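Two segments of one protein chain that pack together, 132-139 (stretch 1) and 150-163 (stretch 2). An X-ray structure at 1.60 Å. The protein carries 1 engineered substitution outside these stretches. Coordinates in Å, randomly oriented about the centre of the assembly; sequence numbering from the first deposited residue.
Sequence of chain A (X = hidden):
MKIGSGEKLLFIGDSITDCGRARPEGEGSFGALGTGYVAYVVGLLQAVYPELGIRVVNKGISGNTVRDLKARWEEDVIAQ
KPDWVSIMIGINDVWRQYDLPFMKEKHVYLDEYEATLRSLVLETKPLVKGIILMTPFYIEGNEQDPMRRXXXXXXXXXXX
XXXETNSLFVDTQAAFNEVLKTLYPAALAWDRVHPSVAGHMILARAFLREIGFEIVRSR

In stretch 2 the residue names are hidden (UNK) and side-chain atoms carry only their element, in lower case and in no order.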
ATOM      1  N   ILE A 132      20.923  16.155  31.893  1.00 14.66           N
ATOM      2  CA  ILE A 132      19.725  16.790  32.217  1.00 14.48           C
ATOM      3  C   ILE A 132      18.630  15.739  32.513  1.00 15.51           C
ATOM      4  O   ILE A 132      18.431  14.880  31.690  1.00 17.02           O
ATOM      5  CB  ILE A 132      19.130  17.647  31.020  1.00 15.95           C
ATOM      6  CG1 ILE A 132      20.210  18.637  30.527  1.00 18.68           C
ATOM      7  CG2 ILE A 132      17.923  18.414  31.483  1.00 17.41           C
ATOM      8  CD1 ILE A 132      20.665  18.491  29.134  1.00 23.27           C
ATOM      9  N   LEU A 133      18.139  15.708  33.744  1.00 14.43           N
ATOM     10  CA  LEU A 133      17.129  14.754  34.149  1.00 15.07           C
ATOM     11  C   LEU A 133      15.830  15.475  34.104  1.00 13.62           C
ATOM     12  O   LEU A 133      15.479  16.374  34.815  1.00 14.79           O
ATOM     13  CB  LEU A 133      17.419  14.288  35.627  1.00 15.75           C
ATOM     14  CG  LEU A 133      18.574  13.338  35.580  1.00 16.70           C
ATOM     15  CD1 LEU A 133      18.987  13.079  37.040  1.00 18.81           C
ATOM     16  CD2 LEU A 133      18.234  12.003  35.033  1.00 24.47           C
ATOM     17  N   MET A 134      14.941  14.911  33.205  1.00 14.41           N
ATOM     18  CA  MET A 134      13.593  15.378  33.163  1.00 15.05           C
ATOM     19  C   MET A 134      12.665  14.396  33.814  1.00 12.27           C
ATOM     20  O   MET A 134      12.760  13.219  33.616  1.00 14.20           O
ATOM     21  CB  MET A 134      13.150  15.447  31.672  1.00 14.69           C
ATOM     22  CG  MET A 134      14.024  16.295  30.793  1.00 14.62           C
ATOM     23  SD  MET A 134      13.563  16.334  28.949  1.00 17.15           S
ATOM     24  CE  MET A 134      12.017  17.199  29.110  1.00 20.02           C
ATOM     25  N   THR A 135      11.766  14.883  34.601  1.00 11.92           N
ATOM     26  CA  THR A 135      10.799  14.003  35.306  1.00 11.61           C
ATOM     27  C   THR A 135       9.865  13.373  34.260  1.00 11.90           C
ATOM     28  O   THR A 135       9.637  14.012  33.207  1.00 11.70           O
ATOM     29  CB  THR A 135       9.896  14.673  36.341  1.00 13.29           C
ATOM     30  OG1 THR A 135       9.078  15.731  35.770  1.00 13.32           O
ATOM     31  CG2 THR A 135      10.767  15.387  37.408  1.00 14.17           C
ATOM     32  N   PRO A 136       9.419  12.170  34.484  1.00 12.06           N
ATOM     33  CA  PRO A 136       8.159  11.765  33.808  1.00 11.74           C
ATOM     34  C   PRO A 136       7.060  12.714  34.219  1.00 12.09           C
ATOM     35  O   PRO A 136       7.111  13.601  35.103  1.00 11.40           O
ATOM     36  CB  PRO A 136       8.030  10.331  34.267  1.00 11.97           C
ATOM     37  CG  PRO A 136       8.438  10.375  35.756  1.00 12.34           C
ATOM     38  CD  PRO A 136       9.666  11.224  35.645  1.00 12.41           C
ATOM     39  N   PHE A 137       5.856  12.505  33.627  1.00 11.99           N
ATOM     40  CA  PHE A 137       4.717  13.304  33.915  1.00 11.33           C
ATOM     41  C   PHE A 137       3.436  12.494  33.582  1.00 10.85           C
ATOM     42  O   PHE A 137       3.517  11.486  32.879  1.00 11.08           O
ATOM     43  CB  PHE A 137       4.699  14.627  33.038  1.00 10.62           C
ATOM     44  CG  PHE A 137       4.662  14.414  31.554  1.00 10.74           C
ATOM     45  CD1 PHE A 137       3.429  14.184  30.978  1.00 12.87           C
ATOM     46  CD2 PHE A 137       5.800  14.374  30.788  1.00 11.67           C
ATOM     47  CE1 PHE A 137       3.384  13.894  29.600  1.00 11.94           C
ATOM     48  CE2 PHE A 137       5.774  14.092  29.463  1.00 12.04           C
ATOM     49  CZ  PHE A 137       4.571  13.815  28.871  1.00 11.50           C
ATOM     50  N   TYR A 138       2.346  13.040  34.083  1.00 10.96           N
ATOM     51  CA  TYR A 138       1.006  12.482  33.781  1.00 11.26           C
ATOM     52  C   TYR A 138       0.107  13.651  33.690  1.00 12.84           C
ATOM     53  O   TYR A 138       0.056  14.490  34.610  1.00 12.55           O
ATOM     54  CB  TYR A 138       0.574  11.460  34.789  1.00 11.88           C
ATOM     55  CG  TYR A 138      -0.660  10.659  34.439  1.00 10.90           C
ATOM     56  CD1 TYR A 138      -0.717   9.963  33.253  1.00 11.13           C
ATOM     57  CD2 TYR A 138      -1.693  10.511  35.336  1.00 10.94           C
ATOM     58  CE1 TYR A 138      -1.783   9.172  32.934  1.00 11.01           C
ATOM     59  CE2 TYR A 138      -2.791   9.713  34.999  1.00 10.45           C
ATOM     60  CZ  TYR A 138      -2.802   9.036  33.826  1.00 11.48           C
ATOM     61  OH  TYR A 138      -3.903   8.209  33.578  1.00 12.69           O
ATOM     62  N   ILE A 139      -0.611  13.766  32.541  1.00 10.42           N
ATOM     63  CA  ILE A 139      -1.364  14.980  32.334  1.00 11.47           C
ATOM     64  C   ILE A 139      -2.725  14.835  32.985  1.00 11.64           C
ATOM     65  O   ILE A 139      -3.743  14.406  32.424  1.00 12.99           O
ATOM     66  CB  ILE A 139      -1.458  15.289  30.800  1.00 10.70           C
ATOM     67  CG1 ILE A 139      -0.095  15.361  30.204  1.00 11.97           C
ATOM     68  CG2 ILE A 139      -2.295  16.588  30.583  1.00 12.43           C
ATOM     69  CD1 ILE A 139      -0.043  15.491  28.675  1.00 13.80           C
ATOM     70  N   UNK A 150       1.392   8.143  41.859  1.00 12.93           N
ATOM     71  CA  UNK A 150       2.569   7.390  41.564  1.00 12.22           C
ATOM     72  C   UNK A 150       3.618   8.083  40.795  1.00 12.86           C
ATOM     73  O   UNK A 150       4.809   8.095  40.987  1.00 12.84           O
ATOM     74  o   UNK A 150       1.269   5.310  41.947  1.00 14.86           O
ATOM     75  c   UNK A 150       3.334   5.124  40.718  1.00 13.72           C
ATOM     76  c   UNK A 150       2.183   5.967  41.046  1.00 12.21           C
ATOM     77  N   UNK A 151       3.127   8.724  39.697  1.00 11.30           N
ATOM     78  CA  UNK A 151       4.036   9.430  38.870  1.00 10.93           C
ATOM     79  C   UNK A 151       4.831  10.528  39.637  1.00 10.73           C
ATOM     80  O   UNK A 151       6.003  10.692  39.399  1.00 12.41           O
ATOM     81  c   UNK A 151       3.267   8.509  34.761  1.00 11.74           C
ATOM     82  c   UNK A 151       3.270  10.083  37.667  1.00 12.40           C
ATOM     83  s   UNK A 151       4.789   8.943  35.604  1.00 13.22           S
ATOM     84  c   UNK A 151       4.135  10.364  36.496  1.00 12.74           C
ATOM     85  N   UNK A 152       4.107  11.223  40.514  1.00 11.62           N
ATOM     86  CA  UNK A 152       4.731  12.264  41.380  1.00 11.52           C
ATOM     87  C   UNK A 152       5.843  11.631  42.232  1.00 13.82           C
ATOM     88  O   UNK A 152       6.952  12.214  42.387  1.00 13.85           O
ATOM     89  o   UNK A 152       2.092  14.616  42.213  1.00 15.80           O
ATOM     90  c   UNK A 152       3.789  13.013  42.217  1.00 13.77           C
ATOM     91  o   UNK A 152       3.079  14.172  40.286  1.00 15.16           O
ATOM     92  c   UNK A 152       2.945  14.055  41.472  1.00 15.90           C
ATOM     93  N   UNK A 153       5.577  10.409  42.706  1.00 14.15           N
ATOM     94  CA  UNK A 153       6.628   9.696  43.501  1.00 13.63           C
ATOM     95  C   UNK A 153       7.850   9.398  42.712  1.00 12.63           C
ATOM     96  O   UNK A 153       8.999   9.591  43.093  1.00 13.64           O
ATOM     97  o   UNK A 153       5.640   5.741  45.080  1.00 16.11           O
ATOM     98  c   UNK A 153       7.056   7.740  44.951  1.00 14.70           C
ATOM     99  n   UNK A 153       6.648   6.549  46.989  1.00 13.79           N
ATOM    100  c   UNK A 153       6.436   6.570  45.671  1.00 16.13           C
ATOM    101  c   UNK A 153       6.005   8.490  44.131  1.00 13.56           C
ATOM    102  N   UNK A 154       7.734   8.916  41.430  1.00 11.11           N
ATOM    103  CA  UNK A 154       8.834   8.704  40.508  1.00 11.11           C
ATOM    104  C   UNK A 154       9.530  10.014  40.187  1.00 11.97           C
ATOM    105  O   UNK A 154      10.754  10.048  40.095  1.00 12.34           O
ATOM    106  o   UNK A 154       7.534   2.356  39.851  1.00 12.52           O
ATOM    107  c   UNK A 154       8.840   5.554  38.600  1.00 11.82           C
ATOM    108  c   UNK A 154       7.217   5.964  40.314  1.00 12.66           C
ATOM    109  c   UNK A 154       8.373   7.961  39.234  1.00 12.38           C
ATOM    110  c   UNK A 154       7.042   4.562  40.514  1.00 12.05           C
ATOM    111  c   UNK A 154       8.653   4.181  38.750  1.00 12.22           C
ATOM    112  c   UNK A 154       8.167   6.445  39.390  1.00 11.08           C
ATOM    113  c   UNK A 154       7.737   3.757  39.671  1.00 11.02           C
ATOM    114  N   UNK A 155       8.768  11.078  40.016  1.00 12.67           N
ATOM    115  CA  UNK A 155       9.366  12.378  39.813  1.00 13.32           C
ATOM    116  C   UNK A 155      10.257  12.825  41.025  1.00 13.88           C
ATOM    117  O   UNK A 155      11.208  13.495  40.750  1.00 14.46           O
ATOM    118  N   UNK A 156       9.793  12.518  42.213  1.00 15.17           N
ATOM    119  CA  UNK A 156      10.615  12.809  43.460  1.00 14.88           C
ATOM    120  C   UNK A 156      11.923  12.105  43.346  1.00 15.71           C
ATOM    121  O   UNK A 156      13.017  12.668  43.675  1.00 15.68           O
ATOM    122  n   UNK A 156       5.610  12.359  46.005  1.00 19.02           N
ATOM    123  c   UNK A 156       6.493  11.623  46.698  1.00 16.31           C
ATOM    124  n   UNK A 156       6.077  10.438  47.101  1.00 15.65           N
ATOM    125  n   UNK A 156       7.725  11.978  46.866  1.00 15.75           N
ATOM    126  c   UNK A 156       9.884  12.467  44.711  1.00 15.36           C
ATOM    127  c   UNK A 156       8.310  13.262  46.481  1.00 17.91           C
ATOM    128  c   UNK A 156       8.759  13.313  45.035  1.00 16.52           C
ATOM    129  N   UNK A 157      11.970  10.848  42.886  1.00 14.09           N
ATOM    130  CA  UNK A 157      13.206  10.135  42.624  1.00 15.74           C
ATOM    131  C   UNK A 157      14.098  10.841  41.712  1.00 16.82           C
ATOM    132  O   UNK A 157      15.292  10.995  41.888  1.00 16.07           O
ATOM    133  c   UNK A 157      14.244   8.061  41.589  1.00 19.25           C
ATOM    134  c   UNK A 157      12.388   7.831  43.407  1.00 18.89           C
ATOM    135  c   UNK A 157      13.002   8.644  42.229  1.00 16.23           C
ATOM    136  N   UNK A 158      13.553  11.261  40.541  1.00 14.37           N
ATOM    137  CA  UNK A 158      14.340  11.980  39.589  1.00 14.46           C
ATOM    138  C   UNK A 158      15.039  13.247  40.199  1.00 13.95           C
ATOM    139  O   UNK A 158      16.217  13.468  39.882  1.00 16.20           O
ATOM    140  c   UNK A 158      14.249  13.109  37.364  1.00 15.04           C
ATOM    141  c   UNK A 158      13.000  10.970  37.667  1.00 15.13           C
ATOM    142  c   UNK A 158      13.444  12.285  38.360  1.00 14.22           C
ATOM    143  N   UNK A 159      14.262  14.009  40.889  1.00 15.46           N
ATOM    144  CA  UNK A 159      14.617  15.330  41.505  1.00 14.78           C
ATOM    145  C   UNK A 159      15.805  15.039  42.483  1.00 16.58           C
ATOM    146  O   UNK A 159      16.862  15.695  42.384  1.00 18.52           O
ATOM    147  n   UNK A 159      11.862  20.367  43.643  1.00 33.98           N
ATOM    148  c   UNK A 159      12.683  18.173  43.068  1.00 24.61           C
ATOM    149  c   UNK A 159      13.882  17.381  42.698  1.00 20.69           C
ATOM    150  c   UNK A 159      13.498  15.960  42.150  1.00 17.24           C
ATOM    151  c   UNK A 159      13.080  19.686  43.246  1.00 32.98           C
ATOM    152  N   UNK A 160      15.638  13.965  43.212  1.00 19.82           N
ATOM    153  CA  UNK A 160      16.707  13.659  44.215  1.00 21.14           C
ATOM    154  C   UNK A 160      17.942  13.104  43.612  1.00 21.63           C
ATOM    155  O   UNK A 160      19.088  13.532  44.063  1.00 26.08           O
ATOM    156  n   UNK A 160      13.847  15.225  47.753  1.00 41.47           N
ATOM    157  c   UNK A 160      14.915  14.993  46.868  1.00 40.64           C
ATOM    158  c   UNK A 160      14.939  13.486  46.149  1.00 22.70           C
ATOM    159  o   UNK A 160      15.689  15.939  46.544  1.00 38.69           O
ATOM    160  c   UNK A 160      16.045  12.836  45.301  1.00 20.73           C
ATOM    161  N   UNK A 161      17.875  12.323  42.578  1.00 18.80           N
ATOM    162  CA  UNK A 161      18.992  11.853  41.794  1.00 17.80           C
ATOM    163  C   UNK A 161      19.693  13.121  41.220  1.00 21.19           C
ATOM    164  O   UNK A 161      20.929  13.223  41.172  1.00 19.60           O
ATOM    165  c   UNK A 161      17.689   8.422  40.532  1.00 22.37           C
ATOM    166  c   UNK A 161      19.914  10.509  39.930  1.00 20.71           C
ATOM    167  c   UNK A 161      18.223   9.408  41.455  1.00 19.78           C
ATOM    168  c   UNK A 161      18.718  10.771  40.778  1.00 20.22           C
ATOM    169  N   UNK A 162      18.935  14.020  40.628  1.00 17.46           N
ATOM    170  CA  UNK A 162      19.563  15.168  39.994  1.00 19.05           C
ATOM    171  C   UNK A 162      20.330  16.030  41.061  1.00 20.75           C
ATOM    172  O   UNK A 162      21.407  16.486  40.780  1.00 22.72           O
ATOM    173  c   UNK A 162      18.554  16.044  39.278  1.00 20.53           C
ATOM    174  N   UNK A 163      19.718  16.202  42.205  1.00 24.80           N
ATOM    175  CA  UNK A 163      20.331  17.021  43.355  1.00 28.81           C
ATOM    176  C   UNK A 163      21.644  16.397  43.772  1.00 32.23           C
ATOM    177  O   UNK A 163      22.721  17.059  43.781  1.00 32.52           O
ATOM    178  c   UNK A 163      18.618  18.418  44.376  1.00 43.64           C
ATOM    179  o   UNK A 163      17.191  17.717  46.119  1.00 57.07           O
ATOM    180  o   UNK A 163      16.386  19.283  44.783  1.00 49.69           O
ATOM    181  c   UNK A 163      17.300  18.478  45.138  1.00 50.16           C
ATOM    182  c   UNK A 163      19.359  17.088  44.471  1.00 31.09           C
TER

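Stretch 2 is a single helix running nearly antiparallel (166°) to strand 132-134, with an axial approach of 8.4 Å. Position 150 has three side-chain atoms, a carbon bearing one oxygen and one carbon, and lies beyond reach of stretch 1: Thr-150. Position 151 is an unbranched chain of two carbons, a sulfur and a terminal carbon, which identifies Met-151. Its SD lies 3.8 Å from CB of Pro-136, while its CE approaches O of Phe-137 (3.5 Å) and CB of Tyr-138 (4.0 Å).

At 152, two carbons, the second bearing two oxygens, form a short carboxylate; the CA-to-CB bond points away from stretch 1, the end comes back nearer, and there is no contact: Asp-152. At 153, three carbons end in one oxygen and one nitrogen, again out of reach, giving Gln-153. Position 154 carries one carbon and a six-carbon ring bearing an oxygen, hence Tyr-154; its CB sits 4.2 Å from CG of Pro-136, but the end of the side chain leads away.

Position 155 has no side-chain atoms and is Gly-155. The backbones come close here, with 5.0 Å between CA of Thr-135 and CA of Gly-155, and CG2 of Thr-135 lies 3.9 Å from O of Gly-155. An ideal CB would still have room.

Position 156, three carbons, a nitrogen and a carbon bearing two further nitrogens, is Arg-156, exposed and directed away. Position 157 is a carbon forked into two more, without contact. Three carbons in this arrangement make Val-157.

The same fork recurs at 158, now facing stretch 1, and defines Val-158. Its CG1 is 3.8 Å from CB of Leu-133 and its CG2 3.9 Å from CD of Pro-136, so the branches reach two different neighbours.

At 159, four carbons in a row end in nitrogen; the CA-to-CB bond points away from stretch 1 and the chain is extended, all four chi angles being t: Lys-159. Position 160 has three carbons, the third with an oxygen and a nitrogen, and touches nothing on stretch 1: Gln-160. Four carbons forked at the first, one arm two carbons long, make 161 Ile-161, whose CG2 is 4.0 Å from CD1 of Leu-133. The lone carbon at 162 is that of Ala-162, with CB 3.7 Å from CD1 of Leu-133. Position 163 has three carbons, the third bearing two oxygens, and is out of reach of stretch 1: Glu-163.

The contact buries 477 Å² and contains no hydrogen bond between the stretches; it rests on apolar packing. Met-151, Val-158 and Ala-162 point toward stretch 1, where Leu-133 and Pro-136 point back. Thr-135 OG1 instead donates to O of Pro-136 (3.0 Å), within its own stretch.

Stretch 2 (150-163) TMDQYGRVVKQIAE
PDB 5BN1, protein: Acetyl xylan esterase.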